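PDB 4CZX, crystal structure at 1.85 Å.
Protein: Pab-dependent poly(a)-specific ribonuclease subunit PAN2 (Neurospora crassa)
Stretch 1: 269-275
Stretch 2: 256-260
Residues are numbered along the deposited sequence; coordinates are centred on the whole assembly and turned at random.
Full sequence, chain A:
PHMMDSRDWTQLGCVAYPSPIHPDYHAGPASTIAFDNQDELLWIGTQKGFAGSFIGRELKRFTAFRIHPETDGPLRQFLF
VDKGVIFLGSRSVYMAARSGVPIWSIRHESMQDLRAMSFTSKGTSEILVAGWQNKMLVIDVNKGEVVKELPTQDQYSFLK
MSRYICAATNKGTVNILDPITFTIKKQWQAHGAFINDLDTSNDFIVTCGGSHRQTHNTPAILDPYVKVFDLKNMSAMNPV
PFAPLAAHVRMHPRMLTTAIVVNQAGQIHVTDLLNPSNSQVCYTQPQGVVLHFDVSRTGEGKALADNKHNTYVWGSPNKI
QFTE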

ATOM      1  N   HIS A 269       0.819 -31.853 -38.473  1.00 37.41           N
ATOM      2  CA  HIS A 269       0.434 -32.321 -39.802  1.00 38.19           C
ATOM      3  C   HIS A 269      -0.570 -31.357 -40.409  1.00 43.34           C
ATOM      4  O   HIS A 269      -1.536 -30.973 -39.750  1.00 37.93           O
ATOM      5  CB  HIS A 269      -0.181 -33.720 -39.761  1.00 42.96           C
ATOM      6  CG  HIS A 269       0.775 -34.798 -39.352  1.00 46.58           C
ATOM      7  ND1 HIS A 269       0.492 -36.137 -39.521  1.00 46.37           N
ATOM      8  CD2 HIS A 269       1.999 -34.741 -38.779  1.00 47.44           C
ATOM      9  CE1 HIS A 269       1.505 -36.858 -39.074  1.00 50.16           C
ATOM     10  NE2 HIS A 269       2.431 -36.035 -38.614  1.00 47.26           N
ATOM     11  N   VAL A 270      -0.336 -30.971 -41.660  1.00 40.07           N
ATOM     12  CA  VAL A 270      -1.310 -30.187 -42.406  1.00 38.24           C
ATOM     13  C   VAL A 270      -1.952 -31.168 -43.367  1.00 38.04           C
ATOM     14  O   VAL A 270      -1.302 -31.641 -44.301  1.00 41.28           O
ATOM     15  CB  VAL A 270      -0.671 -29.002 -43.145  1.00 42.13           C
ATOM     16  CG1 VAL A 270      -1.733 -28.207 -43.885  1.00 39.06           C
ATOM     17  CG2 VAL A 270       0.058 -28.100 -42.161  1.00 46.23           C
ATOM     18  N   THR A 271      -3.210 -31.509 -43.113  1.00 40.51           N
ATOM     19  CA  THR A 271      -3.822 -32.662 -43.767  1.00 40.45           C
ATOM     20  C   THR A 271      -5.166 -32.360 -44.397  1.00 41.27           C
ATOM     21  O   THR A 271      -6.061 -31.816 -43.747  1.00 41.50           O
ATOM     22  CB  THR A 271      -4.030 -33.818 -42.771  1.00 46.99           C
ATOM     23  OG1 THR A 271      -2.797 -34.103 -42.102  1.00 57.17           O
ATOM     24  CG2 THR A 271      -4.525 -35.069 -43.492  1.00 47.15           C
ATOM     25  N   ASP A 272      -5.315 -32.727 -45.665  1.00 46.49           N
ATOM     26  CA  ASP A 272      -6.607 -32.590 -46.310  1.00 49.01           C
ATOM     27  C   ASP A 272      -7.569 -33.619 -45.745  1.00 48.43           C
ATOM     28  O   ASP A 272      -7.287 -34.814 -45.759  1.00 52.26           O
ATOM     29  CB  ASP A 272      -6.506 -32.752 -47.824  1.00 56.66           C
ATOM     30  CG  ASP A 272      -7.857 -32.659 -48.489  1.00 65.18           C
ATOM     31  OD1 ASP A 272      -8.571 -33.681 -48.504  1.00 73.98           O
ATOM     32  OD2 ASP A 272      -8.215 -31.568 -48.980  1.00 69.43           O
ATOM     33  N   LEU A 273      -8.710 -33.141 -45.258  1.00 42.83           N
ATOM     34  CA  LEU A 273      -9.708 -34.000 -44.635  1.00 39.57           C
ATOM     35  C   LEU A 273     -10.255 -35.047 -45.596  1.00 50.01           C
ATOM     36  O   LEU A 273     -10.548 -36.171 -45.193  1.00 59.53           O
ATOM     37  CB  LEU A 273     -10.866 -33.166 -44.094  1.00 35.66           C
ATOM     38  CG  LEU A 273     -10.503 -32.247 -42.920  1.00 33.89           C
ATOM     39  CD1 LEU A 273     -11.750 -31.607 -42.326  1.00 43.06           C
ATOM     40  CD2 LEU A 273      -9.751 -33.034 -41.865  1.00 36.74           C
ATOM     41  N   LEU A 274     -10.393 -34.671 -46.863  1.00 52.79           N
ATOM     42  CA  LEU A 274     -11.038 -35.534 -47.854  1.00 62.66           C
ATOM     43  C   LEU A 274     -10.124 -36.668 -48.319  1.00 76.62           C
ATOM     44  O   LEU A 274     -10.604 -37.716 -48.754  1.00 89.09           O
ATOM     45  CB  LEU A 274     -11.503 -34.701 -49.047  1.00 56.58           C
ATOM     46  CG  LEU A 274     -12.462 -33.574 -48.651  1.00 55.26           C
ATOM     47  CD1 LEU A 274     -12.803 -32.687 -49.834  1.00 62.06           C
ATOM     48  CD2 LEU A 274     -13.722 -34.145 -48.021  1.00 52.03           C
ATOM     49  N   ASN A 275      -8.813 -36.455 -48.239  1.00 72.47           N
ATOM     50  CA  ASN A 275      -7.855 -37.541 -48.447  1.00 74.66           C
ATOM     51  C   ASN A 275      -6.555 -37.330 -47.690  1.00 65.59           C
ATOM     52  O   ASN A 275      -5.694 -36.558 -48.121  1.00 67.05           O
ATOM     53  CB  ASN A 275      -7.536 -37.737 -49.928  1.00 76.99           C
ATOM     54  CG  ASN A 275      -6.330 -38.640 -50.132  1.00 79.43           C
ATOM     55  OD1 ASN A 275      -6.315 -39.786 -49.675  1.00 79.97           O
ATOM     56  ND2 ASN A 275      -5.303 -38.117 -50.795  1.00 81.57           N
TER
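Stretch 2, residues 256-260: LTTAI

Stretch 2 lies beside stretch 1 as the neighbouring strand of an antiparallel sheet. The N-to-C directions of strands 258-260 and 269-272 make an angle of 161°, their axes approach to 4.5 Å, and the whole contact buries 437 Å² summed over both sides. The register pairs T258 with D272, A259 with T271 and I260 with V270, so each step forward along stretch 2 is a step back along stretch 1.

The walk begins at L256, which is in a loop (phi/psi -69/-22), points its CA-to-CB bond away and makes no contact. T257, at -106/18, is not yet extended, but it is the residue most covered by stretch 1, losing 84 Å². Its CB points toward the partner, and with chi1 in the p well its OG1 donates a hydrogen bond to D272 OD2 at 2.6 Å. Its backbone works as well: T257 O accepts from L273 N at 2.7 Å, just where stretch 1 leaves its strand. The methyl T257 CG2 rests 3.7 Å from L274 CD1. D272 thus serves two purposes, because its other carboxylate oxygen, OD1, turns back to its own chain, accepting from N275 N at 2.8 Å and weakly from L274 N at 2.6 Å. One aspartate ties the turn of its own stretch to the approach of the other.

At T258 the backbone becomes fully extended (-113/139). It faces D272 in a non-hydrogen-bonded pair, with T258 CA and D272 CA 4.1 Å apart, and T258 CA sits 3.4 Å from T271 O in a CA-H...O contact. Its side chain shares a sheet face with those of V270, D272 and I260, and there T258 CG2 packs diagonally on V270 CG1 at 3.6 Å.

A259 (-113/150) forms the hydrogen-bonded pair with T271. A259 N donates to T271 O, and T271 N donates to A259 O, both at 2.8 Å and with N-H...O angles of 169° and 177°. T271 CA and A259 CA stand 5.3 Å apart, wider than in the flanking pairs. A259 CB lies on the same face as T271, and its small methyl meets L273 CD2 at 3.6 Å, an apolar contact reaching past the end of the strand.

I260 (-111/114) returns to the face of T258 and pairs with V270 without hydrogen bonds, I260 CA to V270 CA 4.6 Å. I260 CA approaches H269 O at 3.5 Å, matching the 3.5 Å between V270 CA and A259 O. The rule is economical: backbone bonds fix the register, and a threonine-aspartate bond secures the end.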

ATOM      1  N   LEU A 256      -9.767 -24.846 -47.540  1.00 46.69           N
ATOM      2  CA  LEU A 256     -11.028 -25.048 -46.821  1.00 52.60           C
ATOM      3  C   LEU A 256     -11.337 -26.474 -46.355  1.00 52.48           C
ATOM      4  O   LEU A 256     -12.140 -26.659 -45.442  1.00 60.60           O
ATOM      5  CB  LEU A 256     -12.192 -24.561 -47.679  1.00 50.04           C
ATOM      6  CG  LEU A 256     -12.235 -23.042 -47.850  1.00 58.70           C
ATOM      7  CD1 LEU A 256     -13.445 -22.627 -48.676  1.00 62.72           C
ATOM      8  CD2 LEU A 256     -12.241 -22.367 -46.497  1.00 53.56           C
ATOM      9  N   THR A 257     -10.726 -27.474 -46.975  1.00 50.36           N
ATOM     10  CA  THR A 257     -10.962 -28.857 -46.568  1.00 49.75           C
ATOM     11  C   THR A 257      -9.768 -29.432 -45.814  1.00 45.29           C
ATOM     12  O   THR A 257      -9.618 -30.647 -45.694  1.00 48.16           O
ATOM     13  CB  THR A 257     -11.253 -29.741 -47.774  1.00 52.81           C
ATOM     14  OG1 THR A 257     -10.095 -29.775 -48.616  1.00 49.56           O
ATOM     15  CG2 THR A 257     -12.437 -29.194 -48.545  1.00 54.67           C
ATOM     16  N   THR A 258      -8.917 -28.547 -45.323  1.00 39.31           N
ATOM     17  CA  THR A 258      -7.664 -28.952 -44.702  1.00 41.50           C
ATOM     18  C   THR A 258      -7.671 -28.646 -43.203  1.00 35.73           C
ATOM     19  O   THR A 258      -8.170 -27.602 -42.777  1.00 36.54           O
ATOM     20  CB  THR A 258      -6.473 -28.255 -45.398  1.00 44.31           C
ATOM     21  OG1 THR A 258      -6.373 -28.728 -46.747  1.00 46.50           O
ATOM     22  CG2 THR A 258      -5.176 -28.546 -44.689  1.00 43.18           C
ATOM     23  N   ALA A 259      -7.140 -29.582 -42.415  1.00 35.15           N
ATOM     24  CA  ALA A 259      -6.983 -29.403 -40.980  1.00 36.32           C
ATOM     25  C   ALA A 259      -5.505 -29.332 -40.607  1.00 34.18           C
ATOM     26  O   ALA A 259      -4.651 -29.937 -41.264  1.00 38.04           O
ATOM     27  CB  ALA A 259      -7.663 -30.535 -40.217  1.00 35.57           C
ATOM     28  N   ILE A 260      -5.220 -28.586 -39.548  1.00 31.92           N
ATOM     29  CA  ILE A 260      -3.877 -28.467 -39.014  1.00 31.22           C
ATOM     30  C   ILE A 260      -3.853 -29.166 -37.663  1.00 30.11           C
ATOM     31  O   ILE A 260      -4.510 -28.721 -36.741  1.00 31.81           O
ATOM     32  CB  ILE A 260      -3.464 -27.001 -38.849  1.00 33.66           C
ATOM     33  CG1 ILE A 260      -3.602 -26.269 -40.191  1.00 36.34           C
ATOM     34  CG2 ILE A 260      -2.046 -26.911 -38.336  1.00 32.24           C
ATOM     35  CD1 ILE A 260      -3.555 -24.742 -40.052  1.00 42.79           C
TER